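Local atomic coordinates of RcdA (Caulobacter vibrioides, PDB entry 3CTW), a protein that probably acts as a protein-binding adaptor in regulated proteolysis, assisting ClpXP-dependent degradation of the cell-cycle regulator CtrA. Residues Thr72-Val77 / Glu130-Arg135; Met68-Arg73 / Asn124-Ser129. All blocks are in the same frame, centred on the assembly; numbering follows the deposited sequence.

Contact 1. Residues Thr72-Val77 / Glu130-Arg135; sequences TRLMQV and ERLYER. With EDO (1,2-ethanediol), chain D.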
loop_
_atom_site.group_PDB
_atom_site.type_symbol
_atom_site.label_atom_id
_atom_site.label_comp_id
_atom_site.label_asym_id
_atom_site.label_seq_id
_atom_site.Cartn_x
_atom_site.Cartn_y
_atom_site.Cartn_z
ATOM N N THR A 72 5.744 9.142 -3.147
ATOM C CA THR A 72 4.759 8.251 -3.733
ATOM C C THR A 72 5.408 6.935 -4.145
ATOM O O THR A 72 4.895 5.880 -3.806
ATOM C CB THR A 72 4.054 8.885 -4.934
ATOM O OG1 THR A 72 3.546 10.174 -4.569
ATOM C CG2 THR A 72 2.912 8.005 -5.401
ATOM N N ARG A 73 6.554 7.006 -4.822
ATOM C CA ARG A 73 7.282 5.808 -5.244
ATOM C C ARG A 73 7.634 4.935 -4.039
ATOM O O ARG A 73 7.492 3.716 -4.090
ATOM C CB ARG A 73 8.541 6.179 -6.025
ATOM C CG ARG A 73 9.337 5.000 -6.563
ATOM C CD ARG A 73 10.591 5.462 -7.321
ATOM N NE ARG A 73 10.248 6.171 -8.552
ATOM C CZ ARG A 73 10.967 7.164 -9.070
ATOM N NH1 ARG A 73 12.074 7.574 -8.456
ATOM N NH2 ARG A 73 10.569 7.762 -10.187
ATOM N N LEU A 74 8.055 5.573 -2.950
ATOM C CA LEU A 74 8.444 4.860 -1.737
ATOM C C LEU A 74 7.233 4.273 -1.021
ATOM O O LEU A 74 7.337 3.234 -0.369
ATOM C CB LEU A 74 9.188 5.794 -0.789
ATOM C CG LEU A 74 10.625 6.176 -1.133
ATOM C CD1 LEU A 74 11.039 7.324 -0.247
ATOM C CD2 LEU A 74 11.581 5.002 -0.970
ATOM N N MET A 75 6.087 4.938 -1.157
ATOM C CA MET A 75 4.840 4.448 -0.586
ATOM C C MET A 75 4.458 3.107 -1.198
ATOM O O MET A 75 4.073 2.204 -0.475
ATOM C CB MET A 75 3.715 5.467 -0.787
ATOM C CG MET A 75 2.373 5.113 -0.132
ATOM S SD MET A 75 1.326 4.042 -1.144
ATOM C CE MET A 75 0.747 5.171 -2.419
ATOM N N GLN A 76 4.589 2.990 -2.525
ATOM C CA GLN A 76 4.328 1.744 -3.245
ATOM C C GLN A 76 5.250 0.615 -2.796
ATOM O O GLN A 76 4.821 -0.529 -2.627
ATOM C CB GLN A 76 4.486 1.959 -4.758
ATOM C CG GLN A 76 3.189 2.136 -5.530
ATOM C CD GLN A 76 2.531 3.470 -5.263
ATOM O OE1 GLN A 76 3.107 4.331 -4.598
ATOM N NE2 GLN A 76 1.310 3.650 -5.774
ATOM N N VAL A 77 6.518 0.952 -2.601
ATOM C CA VAL A 77 7.523 -0.030 -2.240
ATOM C C VAL A 77 7.333 -0.483 -0.796
ATOM O O VAL A 77 7.319 -1.686 -0.507
ATOM C CB VAL A 77 8.945 0.512 -2.464
ATOM C CG1 VAL A 77 9.959 -0.504 -2.012
ATOM C CG2 VAL A 77 9.156 0.837 -3.934
ATOM N N GLU A 130 14.691 4.737 -7.604
ATOM C CA GLU A 130 14.492 4.161 -8.918
ATOM C C GLU A 130 15.076 2.762 -8.976
ATOM O O GLU A 130 14.467 1.861 -9.544
ATOM C CB GLU A 130 15.113 5.047 -9.994
ATOM C CG GLU A 130 14.273 6.263 -10.344
ATOM C CD GLU A 130 15.009 7.247 -11.218
ATOM O OE1 GLU A 130 15.979 6.826 -11.887
ATOM O OE2 GLU A 130 14.621 8.438 -11.232
ATOM N N ARG A 131 16.260 2.587 -8.390
ATOM C CA ARG A 131 16.936 1.292 -8.361
ATOM C C ARG A 131 16.229 0.315 -7.434
ATOM O O ARG A 131 16.232 -0.894 -7.666
ATOM C CB ARG A 131 18.409 1.454 -7.964
ATOM C CG ARG A 131 19.288 1.727 -9.137
ATOM C CD ARG A 131 20.747 1.639 -8.753
ATOM N NE ARG A 131 21.277 2.926 -8.322
ATOM C CZ ARG A 131 21.362 3.324 -7.056
ATOM N NH1 ARG A 131 20.958 2.537 -6.060
ATOM N NH2 ARG A 131 21.862 4.519 -6.785
ATOM N N LEU A 132 15.595 0.864 -6.405
ATOM C CA LEU A 132 14.814 0.067 -5.471
ATOM C C LEU A 132 13.491 -0.378 -6.102
ATOM O O LEU A 132 13.042 -1.505 -5.878
ATOM C CB LEU A 132 14.563 0.858 -4.184
ATOM C CG LEU A 132 13.588 0.256 -3.155
ATOM C CD1 LEU A 132 14.118 -1.034 -2.538
ATOM C CD2 LEU A 132 13.287 1.280 -2.083
ATOM N N TYR A 133 12.908 0.503 -6.908
ATOM C CA TYR A 133 11.621 0.257 -7.525
ATOM C C TYR A 133 11.640 -0.916 -8.501
ATOM O O TYR A 133 10.823 -1.834 -8.393
ATOM C CB TYR A 133 11.127 1.516 -8.234
ATOM C CG TYR A 133 9.720 1.391 -8.750
ATOM C CD1 TYR A 133 8.632 1.580 -7.902
ATOM C CD2 TYR A 133 9.470 1.079 -10.087
ATOM C CE1 TYR A 133 7.334 1.455 -8.367
ATOM C CE2 TYR A 133 8.179 0.955 -10.559
ATOM C CZ TYR A 133 7.114 1.145 -9.695
ATOM O OH TYR A 133 5.820 1.028 -10.148
ATOM N N GLU A 134 12.573 -0.880 -9.448
ATOM C CA GLU A 134 12.695 -1.938 -10.440
ATOM C C GLU A 134 13.246 -3.222 -9.832
ATOM O O GLU A 134 12.998 -4.316 -10.335
ATOM C CB GLU A 134 13.538 -1.484 -11.638
ATOM C CG GLU A 134 14.857 -0.811 -11.291
ATOM C CD GLU A 134 15.475 -0.089 -12.484
ATOM O OE1 GLU A 134 14.953 -0.241 -13.614
ATOM O OE2 GLU A 134 16.483 0.631 -12.301
ATOM N N ARG A 135 13.971 -3.078 -8.733
ATOM C CA ARG A 135 14.459 -4.217 -7.962
ATOM C C ARG A 135 13.267 -4.943 -7.356
ATOM O O ARG A 135 13.258 -6.168 -7.256
ATOM C CB ARG A 135 15.366 -3.728 -6.839
ATOM C CG ARG A 135 16.289 -4.768 -6.279
ATOM C CD ARG A 135 17.672 -4.681 -6.916
ATOM N NE ARG A 135 18.244 -3.329 -6.920
ATOM C CZ ARG A 135 18.745 -2.699 -5.852
ATOM N NH1 ARG A 135 18.751 -3.281 -4.664
ATOM N NH2 ARG A 135 19.245 -1.475 -5.971
HETATM C C1 EDO D . 1.030 -1.194 -4.539
HETATM O O1 EDO D . 2.391 -1.469 -4.898
HETATM C C2 EDO D . 0.803 -1.678 -3.117
HETATM O O2 EDO D . 1.227 -3.041 -2.990
#
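R73 reaches across to both E130 and Y133, meeting them with different parts of its side chain. Its aliphatic stem runs to the tyrosine: CG of R73 lies 3.7 Å from CD1 of Y133, and the two side chains cross at about a right angle. The approach to the ring is oblique, neither over its face nor at its edge. The chain then bends at chi3 (-67°), which puts NE out of line with the extended stem, and the guanidinium meets E130. Here the glutamate's methylene, not its carboxylate, lies over one face of the group, with CG of E130 3.2 Å from NH1 of R73. The carboxylate makes only a long salt bridge, NH1 of R73 to OE2 of E130 at 3.9 Å, and its plane is turned 78° from that of the guanidinium. The stronger polar partner of NH1 is the hydroxyl of S129, the residue just before E130, through a hydrogen bond.

One turn on, V77 divides its branches. CG1, anti to the backbone N, packs at 3.8 Å against CD2 of L132, whereas CG2 of V77 comes within 4.1 Å of CD1 of Y133. Both pairs cross obliquely. L74 closes the apolar patch, its CD2 standing 4.2 Å from CD2 of L132. No hydrogen bond joins the two segments, so the contact rests on packing and one loose ion pair. A 1,2-ethanediol, probably from the crystallisation liquor, bonds weakly through O1 to O of Q76. L74 and L132 also both touch L36 of helix 26-44, and M75 packs on E100 of the second subunit. Segment axes 10.2 Å apart, with N-to-C directions differing by 33°, and the third helix meeting both leucines are the marks of a three-helix bundle, here near the centre of the chain.

Contact 2. Residues Met68-Arg73 / Asn124-Ser129; sequences MRLTTR and NLLQRS. With EDO (1,2-ethanediol), chain G.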
loop_
_atom_site.group_PDB
_atom_site.type_symbol
_atom_site.label_atom_id
_atom_site.label_comp_id
_atom_site.label_asym_id
_atom_site.label_seq_id
_atom_site.Cartn_x
_atom_site.Cartn_y
_atom_site.Cartn_z
ATOM N N MET A 68 7.300 14.825 -4.440
ATOM C CA MET A 68 6.038 14.078 -4.425
ATOM C C MET A 68 6.236 12.716 -5.067
ATOM O O MET A 68 5.725 11.706 -4.570
ATOM C CB MET A 68 4.932 14.803 -5.201
ATOM C CG MET A 68 4.631 16.233 -4.787
ATOM S SD MET A 68 4.009 16.448 -3.108
ATOM C CE MET A 68 3.580 18.185 -3.170
ATOM N N ARG A 69 6.986 12.699 -6.171
ATOM C CA ARG A 69 7.235 11.481 -6.924
ATOM C C ARG A 69 8.057 10.503 -6.099
ATOM O O ARG A 69 7.810 9.302 -6.128
ATOM C CB ARG A 69 7.944 11.786 -8.245
ATOM C CG ARG A 69 7.912 10.604 -9.226
ATOM C CD ARG A 69 8.864 10.779 -10.410
ATOM N NE ARG A 69 8.790 12.119 -10.994
ATOM C CZ ARG A 69 7.937 12.490 -11.946
ATOM N NH1 ARG A 69 7.067 11.622 -12.452
ATOM N NH2 ARG A 69 7.956 13.740 -12.395
ATOM N N LEU A 70 9.013 11.042 -5.350
ATOM C CA LEU A 70 9.858 10.261 -4.472
ATOM C C LEU A 70 9.054 9.581 -3.348
ATOM O O LEU A 70 9.207 8.380 -3.110
ATOM C CB LEU A 70 10.940 11.170 -3.893
ATOM C CG LEU A 70 11.965 10.583 -2.934
ATOM C CD1 LEU A 70 12.799 9.565 -3.671
ATOM C CD2 LEU A 70 12.841 11.687 -2.346
ATOM N N THR A 71 8.181 10.343 -2.691
ATOM C CA THR A 71 7.430 9.827 -1.546
ATOM C C THR A 71 6.333 8.868 -1.987
ATOM O O THR A 71 6.051 7.888 -1.297
ATOM C CB THR A 71 6.819 10.939 -0.683
ATOM O OG1 THR A 71 6.043 11.796 -1.515
ATOM C CG2 THR A 71 7.894 11.760 -0.030
ATOM N N THR A 72 5.744 9.142 -3.147
ATOM C CA THR A 72 4.759 8.251 -3.733
ATOM C C THR A 72 5.408 6.935 -4.145
ATOM O O THR A 72 4.895 5.880 -3.806
ATOM C CB THR A 72 4.054 8.885 -4.934
ATOM O OG1 THR A 72 3.546 10.174 -4.569
ATOM C CG2 THR A 72 2.912 8.005 -5.401
ATOM N N ARG A 73 6.554 7.006 -4.822
ATOM C CA ARG A 73 7.282 5.808 -5.244
ATOM C C ARG A 73 7.634 4.935 -4.039
ATOM O O ARG A 73 7.492 3.716 -4.090
ATOM C CB ARG A 73 8.541 6.179 -6.025
ATOM C CG ARG A 73 9.337 5.000 -6.563
ATOM C CD ARG A 73 10.591 5.462 -7.321
ATOM N NE ARG A 73 10.248 6.171 -8.552
ATOM C CZ ARG A 73 10.967 7.164 -9.070
ATOM N NH1 ARG A 73 12.074 7.574 -8.456
ATOM N NH2 ARG A 73 10.569 7.762 -10.187
ATOM N N ASN A 124 20.112 12.211 -5.167
ATOM C CA ASN A 124 20.614 10.898 -4.733
ATOM C C ASN A 124 19.488 9.935 -4.346
ATOM O O ASN A 124 19.441 8.792 -4.801
ATOM C CB ASN A 124 21.561 11.035 -3.535
ATOM C CG ASN A 124 22.895 11.673 -3.886
ATOM O OD1 ASN A 124 23.309 11.683 -5.044
ATOM N ND2 ASN A 124 23.589 12.188 -2.865
ATOM N N LEU A 125 18.580 10.412 -3.493
ATOM C CA LEU A 125 17.454 9.617 -3.004
ATOM C C LEU A 125 16.517 9.225 -4.133
ATOM O O LEU A 125 15.889 8.174 -4.084
ATOM C CB LEU A 125 16.663 10.392 -1.947
ATOM C CG LEU A 125 17.357 10.747 -0.643
ATOM C CD1 LEU A 125 16.544 11.780 0.081
ATOM C CD2 LEU A 125 17.565 9.530 0.220
ATOM N N LEU A 126 16.427 10.070 -5.149
ATOM C CA LEU A 126 15.605 9.779 -6.306
ATOM C C LEU A 126 16.203 8.659 -7.152
ATOM O O LEU A 126 15.484 7.800 -7.666
ATOM C CB LEU A 126 15.422 11.043 -7.139
ATOM C CG LEU A 126 14.266 11.097 -8.132
ATOM C CD1 LEU A 126 12.890 10.874 -7.500
ATOM C CD2 LEU A 126 14.302 12.460 -8.807
ATOM N N GLN A 127 17.530 8.653 -7.254
ATOM C CA GLN A 127 18.250 7.624 -7.994
ATOM C C GLN A 127 18.263 6.288 -7.250
ATOM O O GLN A 127 18.252 5.229 -7.865
ATOM C CB GLN A 127 19.675 8.087 -8.291
ATOM C CG GLN A 127 19.751 9.231 -9.283
ATOM C CD GLN A 127 21.160 9.759 -9.458
ATOM O OE1 GLN A 127 21.406 10.956 -9.332
ATOM N NE2 GLN A 127 22.094 8.865 -9.746
ATOM N N ARG A 128 18.269 6.353 -5.920
ATOM C CA ARG A 128 18.230 5.148 -5.081
ATOM C C ARG A 128 16.846 4.525 -5.144
ATOM O O ARG A 128 16.716 3.290 -5.206
ATOM C CB ARG A 128 18.602 5.446 -3.615
ATOM C CG ARG A 128 20.041 5.903 -3.394
ATOM C CD ARG A 128 20.227 6.515 -2.003
ATOM N NE ARG A 128 19.999 5.564 -0.914
ATOM C CZ ARG A 128 19.921 5.902 0.377
ATOM N NH1 ARG A 128 20.050 7.161 0.758
ATOM N NH2 ARG A 128 19.710 4.978 1.300
ATOM N N SER A 129 15.817 5.381 -5.153
ATOM C CA SER A 129 14.423 4.924 -5.207
ATOM C C SER A 129 14.070 4.261 -6.532
ATOM O O SER A 129 13.257 3.344 -6.575
ATOM C CB SER A 129 13.449 6.071 -4.940
ATOM O OG SER A 129 13.516 7.074 -5.944
HETATM C C1 EDO G . 20.760 11.325 -0.166
HETATM O O1 EDO G . 21.470 10.098 -0.433
HETATM C C2 EDO G . 21.565 12.298 0.697
HETATM O O2 EDO G . 20.959 12.404 1.994
#
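The guanidinium of R73 meets S129 at its edge: OG of S129 sits in its plane, only 5° out, and accepts a hydrogen bond from NH1 of R73 at 2.9 Å with an N-H...O angle of 151°. The carbonyl oxygen of L126 also lies at this edge, near the plane. The second flat group, the guanidinium of R128, has O1 of a bound 1,2-ethanediol at its edge, where NH1 makes a weak bond; the same NH1 forms a salt bridge with E39.

This is the next level of the three-helix bundle, with segment axes 10.1 Å apart. L70, pointing toward the other helix, supplies the apolar part. Its CD1 meets CD1 of L126 at 4.0 Å, and its CD2 meets CB of L125 at 4.1 Å; L70 also touches T40, and L125 touches Y43, both of helix 26-44.

The hydroxyl of S129, a buried residue, has two partners. Its OG lies between the backbone N and the carbonyl carbon (chi1 64°), accepting from R73 while donating 2.7 Å to O of L126, approached from above the carbonyl plane.

From the N terminus, helix 26-44 comes first, then helix 57-88, which supplies 68-73 and 72-77 in turn; after a long connection the chain comes back to run beside it in nearly the same direction as helix 120-145, supplying 124-129 and 130-135. Contact 2 closes a loop of 50 intervening residues and contact 1 one of 52, both including the unmodelled 103-113. Because the earlier segment pairs with the earlier partner, the two loops overlap in a staggered, parallel order and neither encloses the other. The centres of the two contacts lie about 7 Å apart, and T72 and R73 belong to both. Together they hold helix 57-88 beside helix 120-145, while helix 26-44 touches side chains of both contacts.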